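Local atomic coordinates of mevalonate diphosphate decarboxylase (Legionella pneumophila, PDB entry 3LTO), a protein that probably decarboxylates mevalonate 5-diphosphate in an ATP-dependent step of isoprenoid biosynthesis. Residues Leu176-Ser184 with Lys304-Leu315; Arg75-Tyr86 with Glu138-Gly146. All coordinates share one frame; numbering follows the deposited sequence.

Contact 1 (Leu176-Ser184 with Lys304-Leu315); sequences LLHQVIVIS and KSDHLVGNYDVL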
loop_
_atom_site.group_PDB
_atom_site.type_symbol
_atom_site.label_atom_id
_atom_site.label_comp_id
_atom_site.label_asym_id
_atom_site.label_seq_id
_atom_site.Cartn_x
_atom_site.Cartn_y
_atom_site.Cartn_z
ATOM N N LEU A 176 3.917 15.189 -23.922
ATOM C CA LEU A 176 4.901 14.508 -24.749
ATOM C C LEU A 176 4.244 14.119 -26.062
ATOM O O LEU A 176 3.026 13.979 -26.132
ATOM C CB LEU A 176 5.394 13.242 -24.055
ATOM C CG LEU A 176 6.050 13.400 -22.686
ATOM C CD1 LEU A 176 6.307 12.015 -22.095
ATOM C CD2 LEU A 176 7.350 14.202 -22.815
ATOM N N LEU A 177 5.041 13.967 -27.112
ATOM C CA LEU A 177 4.491 13.530 -28.389
ATOM C C LEU A 177 4.648 12.015 -28.363
ATOM O O LEU A 177 5.748 11.508 -28.161
ATOM C CB LEU A 177 5.274 14.119 -29.565
ATOM C CG LEU A 177 4.861 13.575 -30.941
ATOM C CD1 LEU A 177 3.384 13.881 -31.206
ATOM C CD2 LEU A 177 5.743 14.193 -32.026
ATOM N N HIS A 178 3.549 11.293 -28.556
ATOM C CA HIS A 178 3.578 9.829 -28.526
ATOM C C HIS A 178 3.279 9.194 -29.881
ATOM O O HIS A 178 2.204 9.397 -30.446
ATOM C CB HIS A 178 2.577 9.322 -27.475
ATOM C CG HIS A 178 2.272 7.855 -27.568
ATOM N ND1 HIS A 178 3.243 6.880 -27.509
ATOM C CD2 HIS A 178 1.090 7.198 -27.661
ATOM C CE1 HIS A 178 2.675 5.688 -27.558
ATOM N NE2 HIS A 178 1.368 5.854 -27.649
ATOM N N GLN A 179 4.237 8.426 -30.396
ATOM C CA GLN A 179 4.078 7.733 -31.673
ATOM C C GLN A 179 4.304 6.236 -31.484
ATOM O O GLN A 179 5.122 5.817 -30.662
ATOM C CB GLN A 179 5.071 8.257 -32.715
ATOM C CG GLN A 179 4.986 9.744 -32.974
ATOM C CD GLN A 179 5.998 10.208 -34.011
ATOM O OE1 GLN A 179 7.145 9.759 -34.022
ATOM N NE2 GLN A 179 5.579 11.121 -34.878
ATOM N N VAL A 180 3.577 5.439 -32.261
ATOM C CA VAL A 180 3.685 3.989 -32.195
ATOM C C VAL A 180 4.025 3.385 -33.554
ATOM O O VAL A 180 3.303 3.581 -34.536
ATOM C CB VAL A 180 2.368 3.348 -31.710
ATOM C CG1 VAL A 180 2.580 1.865 -31.455
ATOM C CG2 VAL A 180 1.874 4.052 -30.458
ATOM N N ILE A 181 5.134 2.659 -33.608
ATOM C CA ILE A 181 5.530 1.998 -34.836
ATOM C C ILE A 181 4.839 0.647 -34.789
ATOM O O ILE A 181 5.199 -0.228 -34.000
ATOM C CB ILE A 181 7.049 1.803 -34.905
ATOM C CG1 ILE A 181 7.730 3.172 -34.964
ATOM C CG2 ILE A 181 7.412 0.953 -36.123
ATOM C CD1 ILE A 181 9.193 3.148 -34.594
ATOM N N VAL A 182 3.822 0.495 -35.625
ATOM C CA VAL A 182 3.042 -0.730 -35.667
ATOM C C VAL A 182 3.719 -1.827 -36.461
ATOM O O VAL A 182 3.892 -1.708 -37.669
ATOM C CB VAL A 182 1.665 -0.473 -36.291
ATOM C CG1 VAL A 182 0.813 -1.731 -36.219
ATOM C CG2 VAL A 182 0.999 0.693 -35.588
ATOM N N ILE A 183 4.105 -2.894 -35.772
ATOM C CA ILE A 183 4.737 -4.032 -36.413
ATOM C C ILE A 183 3.725 -5.172 -36.358
ATOM O O ILE A 183 3.377 -5.652 -35.280
ATOM C CB ILE A 183 6.040 -4.415 -35.688
ATOM C CG1 ILE A 183 7.069 -3.296 -35.874
ATOM C CG2 ILE A 183 6.567 -5.729 -36.222
ATOM C CD1 ILE A 183 8.383 -3.535 -35.175
ATOM N N SER A 184 3.238 -5.579 -37.528
ATOM C CA SER A 184 2.236 -6.638 -37.635
ATOM C C SER A 184 2.544 -7.901 -36.832
ATOM O O SER A 184 3.677 -8.380 -36.801
ATOM C CB SER A 184 2.024 -6.996 -39.105
ATOM O OG SER A 184 1.609 -5.851 -39.838
ATOM N N LYS A 304 10.623 10.586 -38.477
ATOM C CA LYS A 304 9.535 9.891 -39.150
ATOM C C LYS A 304 9.762 9.968 -40.657
ATOM O O LYS A 304 9.625 8.973 -41.378
ATOM C CB LYS A 304 8.197 10.545 -38.794
ATOM C CG LYS A 304 6.990 9.998 -39.550
ATOM C CD LYS A 304 5.716 10.677 -39.075
ATOM C CE LYS A 304 4.476 10.040 -39.681
ATOM N NZ LYS A 304 3.210 10.486 -39.002
ATOM N N SER A 305 10.115 11.161 -41.122
ATOM C CA SER A 305 10.362 11.388 -42.536
ATOM C C SER A 305 11.541 10.566 -43.035
ATOM O O SER A 305 11.423 9.822 -44.008
ATOM C CB SER A 305 10.649 12.875 -42.796
ATOM O OG SER A 305 9.532 13.693 -42.473
ATOM N N ASP A 306 12.674 10.690 -42.354
ATOM C CA ASP A 306 13.882 9.994 -42.771
ATOM C C ASP A 306 13.985 8.494 -42.491
ATOM O O ASP A 306 14.772 7.808 -43.146
ATOM C CB ASP A 306 15.129 10.690 -42.196
ATOM C CG ASP A 306 15.283 12.120 -42.684
ATOM O OD1 ASP A 306 14.726 12.463 -43.747
ATOM O OD2 ASP A 306 15.978 12.906 -42.008
ATOM N N HIS A 307 13.212 7.968 -41.545
ATOM C CA HIS A 307 13.330 6.542 -41.252
ATOM C C HIS A 307 12.059 5.714 -41.066
ATOM O O HIS A 307 12.129 4.489 -41.046
ATOM C CB HIS A 307 14.232 6.332 -40.030
ATOM C CG HIS A 307 15.596 6.929 -40.172
ATOM N ND1 HIS A 307 15.898 8.204 -39.748
ATOM C CD2 HIS A 307 16.740 6.428 -40.697
ATOM C CE1 HIS A 307 17.168 8.465 -40.003
ATOM N NE2 HIS A 307 17.702 7.403 -40.578
ATOM N N LEU A 308 10.906 6.358 -40.934
ATOM C CA LEU A 308 9.653 5.623 -40.735
ATOM C C LEU A 308 8.784 5.527 -41.982
ATOM O O LEU A 308 8.303 4.449 -42.336
ATOM C CB LEU A 308 8.854 6.266 -39.602
ATOM C CG LEU A 308 8.954 5.652 -38.203
ATOM C CD1 LEU A 308 10.260 4.903 -38.026
ATOM C CD2 LEU A 308 8.801 6.759 -37.173
ATOM N N VAL A 309 8.577 6.660 -42.638
ATOM C CA VAL A 309 7.769 6.710 -43.846
ATOM C C VAL A 309 8.274 5.719 -44.890
ATOM O O VAL A 309 9.474 5.660 -45.180
ATOM C CB VAL A 309 7.792 8.116 -44.450
ATOM C CG1 VAL A 309 7.102 8.115 -45.793
ATOM C CG2 VAL A 309 7.127 9.092 -43.492
ATOM N N GLY A 310 7.354 4.935 -45.442
ATOM C CA GLY A 310 7.724 3.963 -46.454
ATOM C C GLY A 310 8.281 2.663 -45.908
ATOM O O GLY A 310 8.499 1.717 -46.666
ATOM N N ASN A 311 8.504 2.603 -44.598
ATOM C CA ASN A 311 9.048 1.398 -43.982
ATOM C C ASN A 311 8.146 0.768 -42.936
ATOM O O ASN A 311 8.013 -0.455 -42.879
ATOM C CB ASN A 311 10.396 1.709 -43.351
ATOM C CG ASN A 311 11.343 2.347 -44.325
ATOM O OD1 ASN A 311 11.478 1.885 -45.462
ATOM N ND2 ASN A 311 12.015 3.410 -43.894
ATOM N N TYR A 312 7.538 1.601 -42.098
ATOM C CA TYR A 312 6.652 1.107 -41.053
ATOM C C TYR A 312 5.430 1.985 -40.946
ATOM O O TYR A 312 5.479 3.174 -41.258
ATOM C CB TYR A 312 7.350 1.112 -39.691
ATOM C CG TYR A 312 8.664 0.371 -39.631
ATOM C CD1 TYR A 312 9.839 0.953 -40.100
ATOM C CD2 TYR A 312 8.730 -0.917 -39.105
ATOM C CE1 TYR A 312 11.050 0.272 -40.047
ATOM C CE2 TYR A 312 9.931 -1.609 -39.046
ATOM C CZ TYR A 312 11.090 -1.012 -39.518
ATOM O OH TYR A 312 12.280 -1.709 -39.463
ATOM N N ASP A 313 4.323 1.400 -40.508
ATOM C CA ASP A 313 3.118 2.185 -40.320
ATOM C C ASP A 313 3.326 2.869 -38.984
ATOM O O ASP A 313 3.923 2.285 -38.079
ATOM C CB ASP A 313 1.869 1.300 -40.262
ATOM C CG ASP A 313 1.436 0.807 -41.629
ATOM O OD1 ASP A 313 1.505 1.595 -42.602
ATOM O OD2 ASP A 313 1.014 -0.363 -41.727
ATOM N N VAL A 314 2.837 4.097 -38.863
ATOM C CA VAL A 314 2.983 4.853 -37.625
ATOM C C VAL A 314 1.657 5.435 -37.159
ATOM O O VAL A 314 0.863 5.918 -37.970
ATOM C CB VAL A 314 3.959 6.029 -37.801
ATOM C CG1 VAL A 314 4.207 6.697 -36.464
ATOM C CG2 VAL A 314 5.257 5.543 -38.410
ATOM N N LEU A 315 1.419 5.388 -35.852
ATOM C CA LEU A 315 0.200 5.949 -35.286
ATOM C C LEU A 315 0.538 7.168 -34.445
ATOM O O LEU A 315 1.636 7.175 -33.848
ATOM C CB LEU A 315 -0.519 4.922 -34.415
ATOM C CG LEU A 315 -1.760 4.332 -35.083
ATOM C CD1 LEU A 315 -1.460 2.915 -35.549
ATOM C CD2 LEU A 315 -2.935 4.351 -34.108
HETATM O O HOH W 1 5.089 -1.253 -39.881
#

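Contact 2 (Arg75-Tyr86 with Glu138-Gly146); sequences RFIDHLVRLKEY and EQAQLSRLG. With SO4 (sulfate ion), chain D.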
loop_
_atom_site.group_PDB
_atom_site.type_symbol
_atom_site.label_atom_id
_atom_site.label_comp_id
_atom_site.label_asym_id
_atom_site.label_seq_id
_atom_site.Cartn_x
_atom_site.Cartn_y
_atom_site.Cartn_z
ATOM N N ARG A 75 -12.953 -12.060 -17.865
ATOM C CA ARG A 75 -12.316 -11.096 -16.976
ATOM C C ARG A 75 -13.120 -9.809 -16.856
ATOM O O ARG A 75 -13.290 -9.279 -15.763
ATOM C CB ARG A 75 -10.912 -10.751 -17.488
ATOM C CG ARG A 75 -9.951 -11.923 -17.575
ATOM C CD ARG A 75 -9.374 -12.266 -16.216
ATOM N NE ARG A 75 -8.602 -11.160 -15.652
ATOM C CZ ARG A 75 -7.970 -11.212 -14.482
ATOM N NH1 ARG A 75 -8.014 -12.320 -13.748
ATOM N NH2 ARG A 75 -7.294 -10.160 -14.043
ATOM N N PHE A 76 -13.612 -9.310 -17.987
ATOM C CA PHE A 76 -14.362 -8.057 -18.011
ATOM C C PHE A 76 -15.684 -8.140 -17.252
ATOM O O PHE A 76 -16.015 -7.244 -16.481
ATOM C CB PHE A 76 -14.605 -7.620 -19.466
ATOM C CG PHE A 76 -14.586 -6.120 -19.666
ATOM C CD1 PHE A 76 -13.498 -5.360 -19.234
ATOM C CD2 PHE A 76 -15.644 -5.472 -20.300
ATOM C CE1 PHE A 76 -13.464 -3.977 -19.430
ATOM C CE2 PHE A 76 -15.620 -4.095 -20.501
ATOM C CZ PHE A 76 -14.526 -3.345 -20.065
ATOM N N ILE A 77 -16.435 -9.216 -17.477
ATOM C CA ILE A 77 -17.705 -9.411 -16.801
ATOM C C ILE A 77 -17.460 -9.653 -15.304
ATOM O O ILE A 77 -18.120 -9.047 -14.452
ATOM C CB ILE A 77 -18.489 -10.579 -17.460
ATOM C CG1 ILE A 77 -19.051 -10.100 -18.807
ATOM C CG2 ILE A 77 -19.612 -11.067 -16.547
ATOM C CD1 ILE A 77 -19.754 -11.175 -19.636
ATOM N N ASP A 78 -16.501 -10.514 -14.974
ATOM C CA ASP A 78 -16.195 -10.762 -13.565
ATOM C C ASP A 78 -15.906 -9.440 -12.842
ATOM O O ASP A 78 -16.252 -9.278 -11.672
ATOM C CB ASP A 78 -14.974 -11.677 -13.409
ATOM C CG ASP A 78 -15.304 -13.133 -13.626
ATOM O OD1 ASP A 78 -16.507 -13.479 -13.639
ATOM O OD2 ASP A 78 -14.356 -13.935 -13.767
ATOM N N HIS A 79 -15.265 -8.499 -13.532
ATOM C CA HIS A 79 -14.953 -7.226 -12.898
ATOM C C HIS A 79 -16.228 -6.450 -12.604
ATOM O O HIS A 79 -16.313 -5.758 -11.591
ATOM C CB HIS A 79 -14.017 -6.383 -13.771
ATOM C CG HIS A 79 -13.531 -5.139 -13.094
ATOM N ND1 HIS A 79 -12.785 -5.168 -11.937
ATOM C CD2 HIS A 79 -13.713 -3.832 -13.391
ATOM C CE1 HIS A 79 -12.529 -3.933 -11.547
ATOM N NE2 HIS A 79 -13.081 -3.101 -12.413
ATOM N N LEU A 80 -17.222 -6.560 -13.481
ATOM C CA LEU A 80 -18.473 -5.859 -13.237
ATOM C C LEU A 80 -19.143 -6.508 -12.032
ATOM O O LEU A 80 -19.615 -5.814 -11.135
ATOM C CB LEU A 80 -19.412 -5.923 -14.450
ATOM C CG LEU A 80 -20.778 -5.252 -14.218
ATOM C CD1 LEU A 80 -20.540 -3.823 -13.727
ATOM C CD2 LEU A 80 -21.633 -5.245 -15.501
ATOM N N VAL A 81 -19.169 -7.838 -12.010
ATOM C CA VAL A 81 -19.776 -8.578 -10.901
ATOM C C VAL A 81 -19.116 -8.125 -9.608
ATOM O O VAL A 81 -19.780 -7.825 -8.613
ATOM C CB VAL A 81 -19.568 -10.106 -11.069
ATOM C CG1 VAL A 81 -19.979 -10.846 -9.798
ATOM C CG2 VAL A 81 -20.379 -10.614 -12.265
ATOM N N ARG A 82 -17.790 -8.066 -9.648
ATOM C CA ARG A 82 -16.994 -7.645 -8.508
ATOM C C ARG A 82 -17.458 -6.267 -8.055
ATOM O O ARG A 82 -17.642 -6.024 -6.861
ATOM C CB ARG A 82 -15.506 -7.607 -8.904
ATOM C CG ARG A 82 -14.578 -6.935 -7.894
ATOM C CD ARG A 82 -13.111 -6.985 -8.352
ATOM N NE ARG A 82 -12.696 -8.359 -8.618
ATOM C CZ ARG A 82 -12.323 -8.823 -9.807
ATOM N NH1 ARG A 82 -12.293 -8.021 -10.868
ATOM N NH2 ARG A 82 -12.020 -10.108 -9.945
ATOM N N LEU A 83 -17.653 -5.367 -9.010
ATOM C CA LEU A 83 -18.082 -4.013 -8.680
ATOM C C LEU A 83 -19.502 -3.990 -8.125
ATOM O O LEU A 83 -19.791 -3.258 -7.183
ATOM C CB LEU A 83 -17.959 -3.100 -9.912
ATOM C CG LEU A 83 -16.517 -2.949 -10.417
ATOM C CD1 LEU A 83 -16.482 -2.088 -11.670
ATOM C CD2 LEU A 83 -15.653 -2.330 -9.328
ATOM N N LYS A 84 -20.380 -4.808 -8.691
ATOM C CA LYS A 84 -21.758 -4.855 -8.224
ATOM C C LYS A 84 -21.828 -5.376 -6.795
ATOM O O LYS A 84 -22.620 -4.892 -5.981
ATOM C CB LYS A 84 -22.604 -5.738 -9.141
ATOM C CG LYS A 84 -22.791 -5.170 -10.531
ATOM C CD LYS A 84 -23.790 -5.988 -11.333
ATOM C CE LYS A 84 -23.321 -7.424 -11.536
ATOM N NZ LYS A 84 -24.263 -8.154 -12.426
ATOM N N GLU A 85 -20.995 -6.361 -6.487
ATOM C CA GLU A 85 -20.976 -6.919 -5.143
ATOM C C GLU A 85 -20.433 -5.887 -4.159
ATOM O O GLU A 85 -20.887 -5.808 -3.021
ATOM C CB GLU A 85 -20.131 -8.197 -5.115
ATOM C CG GLU A 85 -20.605 -9.219 -6.135
ATOM C CD GLU A 85 -19.767 -10.476 -6.163
ATOM O OE1 GLU A 85 -18.526 -10.383 -6.024
ATOM O OE2 GLU A 85 -20.358 -11.558 -6.343
ATOM N N TYR A 86 -19.471 -5.084 -4.602
ATOM C CA TYR A 86 -18.900 -4.056 -3.736
ATOM C C TYR A 86 -20.007 -3.088 -3.299
ATOM O O TYR A 86 -20.024 -2.626 -2.161
ATOM C CB TYR A 86 -17.797 -3.291 -4.477
ATOM C CG TYR A 86 -17.239 -2.100 -3.721
ATOM C CD1 TYR A 86 -16.383 -2.270 -2.634
ATOM C CD2 TYR A 86 -17.569 -0.799 -4.100
ATOM C CE1 TYR A 86 -15.863 -1.168 -1.940
ATOM C CE2 TYR A 86 -17.060 0.310 -3.417
ATOM C CZ TYR A 86 -16.207 0.119 -2.339
ATOM O OH TYR A 86 -15.698 1.213 -1.672
ATOM N N GLU A 138 -10.060 4.989 -4.395
ATOM C CA GLU A 138 -10.812 3.771 -4.146
ATOM C C GLU A 138 -11.149 3.109 -5.469
ATOM O O GLU A 138 -11.159 1.889 -5.581
ATOM C CB GLU A 138 -12.095 4.090 -3.390
ATOM C CG GLU A 138 -11.839 4.716 -2.039
ATOM C CD GLU A 138 -13.112 4.960 -1.258
ATOM O OE1 GLU A 138 -13.940 5.796 -1.694
ATOM O OE2 GLU A 138 -13.275 4.304 -0.206
ATOM N N GLN A 139 -11.429 3.923 -6.477
ATOM C CA GLN A 139 -11.776 3.391 -7.783
ATOM C C GLN A 139 -10.581 2.702 -8.427
ATOM O O GLN A 139 -10.726 1.664 -9.063
ATOM C CB GLN A 139 -12.295 4.516 -8.683
ATOM C CG GLN A 139 -13.772 4.756 -8.520
ATOM C CD GLN A 139 -14.268 5.897 -9.367
ATOM O OE1 GLN A 139 -14.502 6.995 -8.864
ATOM N NE2 GLN A 139 -14.418 5.652 -10.665
ATOM N N ALA A 140 -9.403 3.291 -8.251
ATOM C CA ALA A 140 -8.181 2.732 -8.808
ATOM C C ALA A 140 -7.894 1.390 -8.157
ATOM O O ALA A 140 -7.534 0.437 -8.846
ATOM C CB ALA A 140 -7.003 3.687 -8.576
ATOM N N GLN A 141 -8.061 1.327 -6.834
ATOM C CA GLN A 141 -7.809 0.104 -6.074
ATOM C C GLN A 141 -8.732 -0.992 -6.600
ATOM O O GLN A 141 -8.313 -2.133 -6.787
ATOM C CB GLN A 141 -8.064 0.328 -4.566
ATOM C CG GLN A 141 -9.547 0.234 -4.165
ATOM C CD GLN A 141 -9.883 0.756 -2.762
ATOM O OE1 GLN A 141 -11.052 0.731 -2.350
ATOM N NE2 GLN A 141 -8.869 1.230 -2.028
ATOM N N LEU A 142 -9.989 -0.632 -6.847
ATOM C CA LEU A 142 -10.979 -1.577 -7.357
ATOM C C LEU A 142 -10.589 -2.035 -8.759
ATOM O O LEU A 142 -10.523 -3.236 -9.041
ATOM C CB LEU A 142 -12.368 -0.927 -7.406
ATOM C CG LEU A 142 -13.104 -0.684 -6.085
ATOM C CD1 LEU A 142 -14.396 0.073 -6.351
ATOM C CD2 LEU A 142 -13.403 -2.023 -5.416
ATOM N N SER A 143 -10.320 -1.066 -9.632
ATOM C CA SER A 143 -9.946 -1.365 -11.006
ATOM C C SER A 143 -8.717 -2.268 -11.010
ATOM O O SER A 143 -8.562 -3.131 -11.867
ATOM C CB SER A 143 -9.657 -0.060 -11.757
ATOM O OG SER A 143 -9.657 -0.265 -13.157
ATOM N N ARG A 144 -7.846 -2.055 -10.032
ATOM C CA ARG A 144 -6.622 -2.833 -9.894
ATOM C C ARG A 144 -6.892 -4.337 -9.911
ATOM O O ARG A 144 -6.097 -5.110 -10.443
ATOM C CB ARG A 144 -5.914 -2.427 -8.589
ATOM C CG ARG A 144 -5.134 -3.533 -7.877
ATOM C CD ARG A 144 -3.822 -3.814 -8.555
ATOM N NE ARG A 144 -3.113 -4.973 -8.006
ATOM C CZ ARG A 144 -2.899 -6.095 -8.685
ATOM N NH1 ARG A 144 -3.351 -6.217 -9.923
ATOM N NH2 ARG A 144 -2.186 -7.074 -8.150
ATOM N N LEU A 145 -8.031 -4.738 -9.352
ATOM C CA LEU A 145 -8.406 -6.149 -9.251
ATOM C C LEU A 145 -8.788 -6.849 -10.548
ATOM O O LEU A 145 -8.775 -8.079 -10.620
ATOM C CB LEU A 145 -9.531 -6.295 -8.226
ATOM C CG LEU A 145 -9.120 -5.700 -6.877
ATOM C CD1 LEU A 145 -10.306 -5.606 -5.951
ATOM C CD2 LEU A 145 -8.022 -6.563 -6.279
ATOM N N GLY A 146 -9.143 -6.076 -11.565
ATOM C CA GLY A 146 -9.488 -6.667 -12.844
ATOM C C GLY A 146 -8.285 -6.581 -13.771
ATOM O O GLY A 146 -8.043 -7.468 -14.582
HETATM S S SO4 D . -2.754 -8.501 -13.114
HETATM O O1 SO4 D . -2.462 -7.867 -11.821
HETATM O O2 SO4 D . -3.837 -7.779 -13.798
HETATM O O3 SO4 D . -1.545 -8.473 -13.954
HETATM O O4 SO4 D . -3.158 -9.901 -12.894
#

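Contact 1 (Leu176-Ser184 with Lys304-Leu315)
I181 packs against L308 and Y312 on the tight side of this contact. Its CG2 methyl, anti to the backbone N (chi1 -65° places CG1 beside that N), lies 3.6 Å from CB of Y312 and meets the ring obliquely. The other branch ends at CD1, 4.0 Å from CD1 of L308, the two side chains crossing at about a right angle. I263 touches both L308 and Y312, and the Y312 hydroxyl bonds to the carbonyl of N259.

The backbones run antiparallel, with I181 opposite V314 as a non-hydrogen-bonded pair. V180 exchanges two bonds with L315: V180 N to L315 O is 3.0 Å, and L315 N to V180 O is 2.9 Å (N-H...O 162° and 159°).

On the other sheet face V182 CG2 and L315 CD1 press together at 3.3 Å. The D313 end is looser: its side chain is exposed, and although V182 N donates directly to D313 O (3.0 Å), a water replaces the return bond, donating to V182 O (2.6 Å) and accepting from D313 N (2.8 Å).

The short, weakly bonded strand 313-314 is an outermost strand, within this chain, of a four-stranded antiparallel sheet, consistent with the GHMP C-terminal domain.

Contact 2 (Arg75-Tyr86 with Glu138-Gly146)
L142 points its two methyls at Y86 where helices 71-87 and 136-144 pack in the N-terminal, S5-like domain of the GHMP fold. The short axes approach to 10.8 Å, with 136° between their N-to-C directions, so the pair is splayed well away from antiparallel.

At the wider end, Y86 has CG anti to its backbone N (chi1 174°), which carries the ring across the gap at about a right angle to the L142 side chain. CD1 of L142 sits over one face, 4.2 Å from the ring centroid and displaced toward the rim, a CH-pi contact. The same methyl lies 4.0 Å from CD2 of L83, so aromatic and aliphatic partners share it.

The chain just past helix 136-144 comes closer, and the flat polar groups of H79 and R82 join the leucines. The H79 imidazole turns its edge to the L142 carbonyl, CE1 standing 3.3 Å from O, while L83 CG lies over one face, toward the rim. Two bonds fix the rotation of this buried ring: NE2 pairs with the hydroxyl of T118 on helix 110-129, and ND1 accepts from R82 NH1 at 3.1 Å, nearly in both planes. The R82 chain runs extended to CD, 3.6 Å from CB of L145, then bends at chi3 to swing the guanidinium back to H79, one face under L145 O. G146, without a side chain, lets its CA come to 3.7 Å from H79 ND1.

R144 turns away from helix 71-87 and binds a sulfate, which Y16, K20 and G148 N also hold. R75 curls back through bends at chi2 and chi3 until NH2 donates to G146 O at 2.8 Å, approaching from above the carbonyl plane, not along a lone pair.

How the contacts relate
The two contacts belong to different halves of the chain. Contact 2 joins two helices of the N-terminal domain, whereas contact 1 completes the edge of a sheet in the C-terminal domain. Their centres lie 35 Å apart on opposite sides of the chain's centre, and their nearest atoms are about 19 Å apart, so neither touches the other. They follow in series, contact 2 closing before contact 1 opens. The sulfate belongs to contact 2, where R144 NH1 lies 2.7 Å from its O1. It probably came from the crystallisation liquor; its basic surroundings are consistent with an anion-binding site, but do not by themselves locate the substrate.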